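Local structure of putative riboflavin biosynthesis protein (Shewanella loihica, 3KY8) at residues D121-K125 with G126-L130; Q102-E105 with D106-F109. The protein probably acts as a 5-amino-6-(5-phosphoribosylamino)uracil reductase in riboflavin biosynthesis. All blocks are in the same frame, centred on the assembly; numbering follows the deposited sequence.

Contact 1. Residues D121-K125 with G126-L130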
loop_
_atom_site.group_PDB
_atom_site.type_symbol
_atom_site.label_atom_id
_atom_site.label_comp_id
_atom_site.label_asym_id
_atom_site.label_seq_id
_atom_site.Cartn_x
_atom_site.Cartn_y
_atom_site.Cartn_z
ATOM N N ASP A 121 20.185 7.785 22.895
ATOM C CA ASP A 121 21.462 8.430 22.788
ATOM C C ASP A 121 21.459 9.616 21.829
ATOM O O ASP A 121 21.956 10.675 22.197
ATOM C CB ASP A 121 22.526 7.439 22.377
ATOM C CG ASP A 121 23.900 8.026 22.500
ATOM O OD1 ASP A 121 24.295 8.299 23.651
ATOM O OD2 ASP A 121 24.556 8.251 21.449
ATOM N N LEU A 122 20.932 9.435 20.612
ATOM C CA LEU A 122 20.760 10.561 19.687
ATOM C C LEU A 122 19.908 11.702 20.285
ATOM O O LEU A 122 20.269 12.895 20.174
ATOM C CB LEU A 122 20.158 10.098 18.337
ATOM C CG LEU A 122 20.931 9.053 17.502
ATOM C CD1 LEU A 122 20.165 8.493 16.309
ATOM C CD2 LEU A 122 22.279 9.565 17.069
ATOM N N ASN A 123 18.768 11.362 20.897
ATOM C CA ASN A 123 17.886 12.373 21.495
ATOM C C ASN A 123 18.615 13.181 22.575
ATOM O O ASN A 123 18.449 14.420 22.652
ATOM C CB ASN A 123 16.642 11.746 22.147
ATOM C CG ASN A 123 15.629 11.133 21.144
ATOM O OD1 ASN A 123 14.692 10.456 21.590
ATOM N ND2 ASN A 123 15.806 11.348 19.822
ATOM N N ALA A 124 19.414 12.484 23.401
ATOM C CA ALA A 124 20.175 13.124 24.483
ATOM C C ALA A 124 21.168 14.136 23.932
ATOM O O ALA A 124 21.452 15.165 24.576
ATOM C CB ALA A 124 20.907 12.091 25.355
ATOM N N LYS A 125 21.678 13.851 22.738
ATOM C CA LYS A 125 22.598 14.762 22.051
ATOM C C LYS A 125 21.918 15.842 21.232
ATOM O O LYS A 125 22.591 16.614 20.602
ATOM C CB LYS A 125 23.522 13.971 21.150
ATOM C CG LYS A 125 24.503 13.099 21.930
ATOM C CD LYS A 125 25.229 12.186 20.967
ATOM C CE LYS A 125 26.249 11.290 21.634
ATOM N NZ LYS A 125 26.806 10.339 20.613
ATOM N N GLY A 126 20.583 15.877 21.230
ATOM C CA GLY A 126 19.827 16.906 20.546
ATOM C C GLY A 126 19.327 16.562 19.165
ATOM O O GLY A 126 18.835 17.431 18.471
ATOM N N PHE A 127 19.454 15.302 18.769
ATOM C CA PHE A 127 18.897 14.785 17.524
ATOM C C PHE A 127 17.557 14.126 17.879
ATOM O O PHE A 127 17.466 12.942 18.147
ATOM C CB PHE A 127 19.875 13.792 16.857
ATOM C CG PHE A 127 21.218 14.390 16.526
ATOM C CD1 PHE A 127 21.387 15.183 15.386
ATOM C CD2 PHE A 127 22.308 14.193 17.362
ATOM C CE1 PHE A 127 22.627 15.747 15.089
ATOM C CE2 PHE A 127 23.542 14.723 17.058
ATOM C CZ PHE A 127 23.702 15.510 15.920
ATOM N N ASN A 128 16.534 14.950 17.922
ATOM C CA ASN A 128 15.238 14.616 18.477
ATOM C C ASN A 128 14.245 14.247 17.379
ATOM O O ASN A 128 13.411 13.351 17.561
ATOM C CB ASN A 128 14.688 15.829 19.265
ATOM C CG ASN A 128 15.571 16.232 20.446
ATOM O OD1 ASN A 128 15.795 17.423 20.702
ATOM N ND2 ASN A 128 16.082 15.258 21.155
ATOM N N GLU A 129 14.342 14.939 16.252
ATOM C CA GLU A 129 13.504 14.667 15.081
ATOM C C GLU A 129 14.338 13.940 14.031
ATOM O O GLU A 129 15.288 14.479 13.480
ATOM C CB GLU A 129 12.889 15.980 14.566
ATOM C CG GLU A 129 11.744 16.462 15.490
ATOM C CD GLU A 129 11.308 17.890 15.223
ATOM O OE1 GLU A 129 12.191 18.777 15.296
ATOM O OE2 GLU A 129 10.088 18.145 14.977
ATOM N N LEU A 130 14.019 12.669 13.822
ATOM C CA LEU A 130 14.814 11.787 12.986
ATOM C C LEU A 130 14.020 11.309 11.795
ATOM O O LEU A 130 12.875 10.908 11.924
ATOM C CB LEU A 130 15.318 10.611 13.809
ATOM C CG LEU A 130 16.267 11.001 14.963
ATOM C CD1 LEU A 130 16.523 9.804 15.935
ATOM C CD2 LEU A 130 17.522 11.655 14.388
HETATM O O HOH W 1 13.495 10.604 17.849
#

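Contact 2. Residues Q102-E105 with D106-F109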
loop_
_atom_site.group_PDB
_atom_site.type_symbol
_atom_site.label_atom_id
_atom_site.label_comp_id
_atom_site.label_asym_id
_atom_site.label_seq_id
_atom_site.Cartn_x
_atom_site.Cartn_y
_atom_site.Cartn_z
ATOM N N GLN A 102 35.989 6.806 2.579
ATOM C CA GLN A 102 36.650 8.081 2.298
ATOM C C GLN A 102 35.671 9.016 1.573
ATOM O O GLN A 102 34.971 8.600 0.623
ATOM C CB GLN A 102 37.908 7.842 1.461
ATOM C CG GLN A 102 38.656 9.088 1.031
ATOM C CD GLN A 102 39.516 9.639 2.135
ATOM O OE1 GLN A 102 40.285 8.910 2.751
ATOM N NE2 GLN A 102 39.397 10.931 2.391
ATOM N N GLY A 103 35.611 10.256 2.050
ATOM C CA GLY A 103 34.759 11.280 1.459
ATOM C C GLY A 103 33.453 11.445 2.211
ATOM O O GLY A 103 32.730 12.407 1.982
ATOM N N TYR A 104 33.141 10.514 3.104
ATOM C CA TYR A 104 31.857 10.509 3.772
ATOM C C TYR A 104 31.970 10.501 5.299
ATOM O O TYR A 104 30.970 10.383 5.955
ATOM C CB TYR A 104 31.025 9.321 3.286
ATOM C CG TYR A 104 30.710 9.425 1.831
ATOM C CD1 TYR A 104 29.533 10.006 1.399
ATOM C CD2 TYR A 104 31.623 8.974 0.861
ATOM C CE1 TYR A 104 29.253 10.133 0.020
ATOM C CE2 TYR A 104 31.353 9.097 -0.490
ATOM C CZ TYR A 104 30.166 9.670 -0.902
ATOM O OH TYR A 104 29.891 9.788 -2.229
ATOM N N GLU A 105 33.164 10.699 5.838
ATOM C CA GLU A 105 33.390 10.719 7.299
ATOM C C GLU A 105 32.751 11.906 8.050
ATOM O O GLU A 105 32.511 11.833 9.238
ATOM C CB GLU A 105 34.897 10.742 7.601
ATOM C CG GLU A 105 35.689 9.607 6.948
ATOM C CD GLU A 105 36.505 10.073 5.760
ATOM O OE1 GLU A 105 35.976 10.812 4.889
ATOM O OE2 GLU A 105 37.691 9.707 5.722
ATOM N N ASP A 106 32.510 13.005 7.373
ATOM C CA ASP A 106 31.732 14.074 7.970
ATOM C C ASP A 106 30.257 14.110 7.501
ATOM O O ASP A 106 29.536 15.053 7.787
ATOM C CB ASP A 106 32.435 15.415 7.759
ATOM C CG ASP A 106 32.687 15.739 6.320
ATOM O OD1 ASP A 106 32.176 15.027 5.381
ATOM O OD2 ASP A 106 33.486 16.704 6.160
ATOM N N LYS A 107 29.819 13.060 6.816
ATOM C CA LYS A 107 28.450 12.950 6.303
ATOM C C LYS A 107 27.645 11.815 6.929
ATOM O O LYS A 107 26.405 11.927 7.068
ATOM C CB LYS A 107 28.480 12.761 4.796
ATOM C CG LYS A 107 28.858 13.999 4.039
ATOM C CD LYS A 107 28.995 13.676 2.553
ATOM C CE LYS A 107 29.760 14.747 1.790
ATOM N NZ LYS A 107 31.184 14.642 2.173
ATOM N N VAL A 108 28.349 10.753 7.321
ATOM C CA VAL A 108 27.751 9.479 7.707
ATOM C C VAL A 108 28.391 9.060 8.999
ATOM O O VAL A 108 29.597 9.115 9.107
ATOM C CB VAL A 108 28.020 8.395 6.632
ATOM C CG1 VAL A 108 27.644 6.969 7.127
ATOM C CG2 VAL A 108 27.286 8.744 5.374
ATOM N N PHE A 109 27.572 8.691 9.986
ATOM C CA PHE A 109 28.061 8.331 11.326
ATOM C C PHE A 109 27.479 6.988 11.774
ATOM O O PHE A 109 26.282 6.754 11.758
ATOM C CB PHE A 109 27.763 9.472 12.316
ATOM C CG PHE A 109 28.307 10.782 11.857
ATOM C CD1 PHE A 109 27.585 11.572 10.990
ATOM C CD2 PHE A 109 29.591 11.187 12.227
ATOM C CE1 PHE A 109 28.101 12.781 10.527
ATOM C CE2 PHE A 109 30.110 12.371 11.771
ATOM C CZ PHE A 109 29.373 13.173 10.915
HETATM O O HOH W 2 32.084 9.413 10.436
#

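Contact 1. Residues D121-K125 with G126-L130
N123, in the last turn of helix 115-124, reaches over the turn that follows it and grips the backbone on the way into strand 129-133. Its CB lies 3.7 Å from N128 ND2. Because CG stands anti to the carbonyl carbon (chi1 -69°), the amide continues toward F127, and at its tip ND2 donates to F127 O over 2.8 Å. That bond is fairly straight, 151° at the hydrogen, and F127 O lies almost in the plane of the N123 amide. A water takes a second hydrogen bond from N123 ND2 and donates to N128 O. N128 ND2 in turn makes a weak bond to N123 O, with the two amide planes 60° apart. N123 O also accepts from G126 N (2.9 Å), and F127 N donates to L122 O; with the positive phi of G126, these two bonds end the helix in a Schellman motif. L122 CD1 meets L130 CD1 at 3.9 Å, and the extended chain of K125 brings NZ to D121 OD2 in a salt bridge. Replacing N123 by an alanine would probably leave F127 O and the bridging water without their shared amide donor, though the main-chain bonds that end the helix would remain. Those bonds stop the helix, while the N123 amide, satisfying the F127 carbonyl, ties the following segment back to the last turn; the N128 bond adds weakly.

Contact 2. Residues Q102-E105 with D106-F109
The Y104 ring is approached obliquely by the aliphatic part of K107, whose CD comes to 3.9 Å from Y104 CD1, and W84 packs against the same tyrosine edge-to-face. K107 NZ lies 5.4 Å from the ring centroid, at most a weak cation-pi attraction. At the other ring, E105 O approaches F109 obliquely, 3.5 Å from F109 CE2. K107 crosses the tyrosine on its way to G103: its chain is extended as far as CE, then bends at the last torsion (chi4 72°), which brings NZ to G103 O at 2.7 Å, nearly in line with the C=O bond. The ammonium thus spans the turn to the G103 carbonyl, with the adjacent D106 carboxylate as a long, weak second partner.

Y104 O is gripped by two main-chain donors. V108 N approaches it almost end-on, with a C=O...N angle of 166°, whereas K107 N, also 3.0 Å from Y104 O, comes from well above the carbonyl plane. Nearby, a water donates to both E105 O and V108 O, linking a carbonyl within the turn to one just beyond it. E105 bends back at chi2, and its OE1 accepts a hydrogen bond from G103 N, met from above the carboxylate plane. G103 itself has a positive phi of 99°, at which a side chain would run into the carbonyl oxygen of Q102.

The V108 side chain is buried among W84, V100 and V92, while the backbone of K107 and F109 bonds to V90. The arrangement is a type I beta-turn, Y104 to K107, with E105 and D106 at its corners; V108 N, bonding to the same Y104 O, extends it by one residue and leads into strand 108-111, an outermost strand of the chain's mixed sheet.

Following the chain from the N terminus, contact 2 comes first: it closes the end of the loop after strand 90-93 and delivers the chain into strand 108-111, at one margin of the sheet. Helix 115-124 comes next, and contact 1 closes the turn from its last residues into strand 129-133, which lies inside the sheet between strands 66-70 and 21-29. The two are in series, neither nested nor crossed, with centres about 19 Å apart and nearest atoms about 7 Å apart. Both belong to a strand-helix-strand unit, 108-111, 115-124 and 129-133, whose two strands run parallel, separated by strands 90-93 and 66-70.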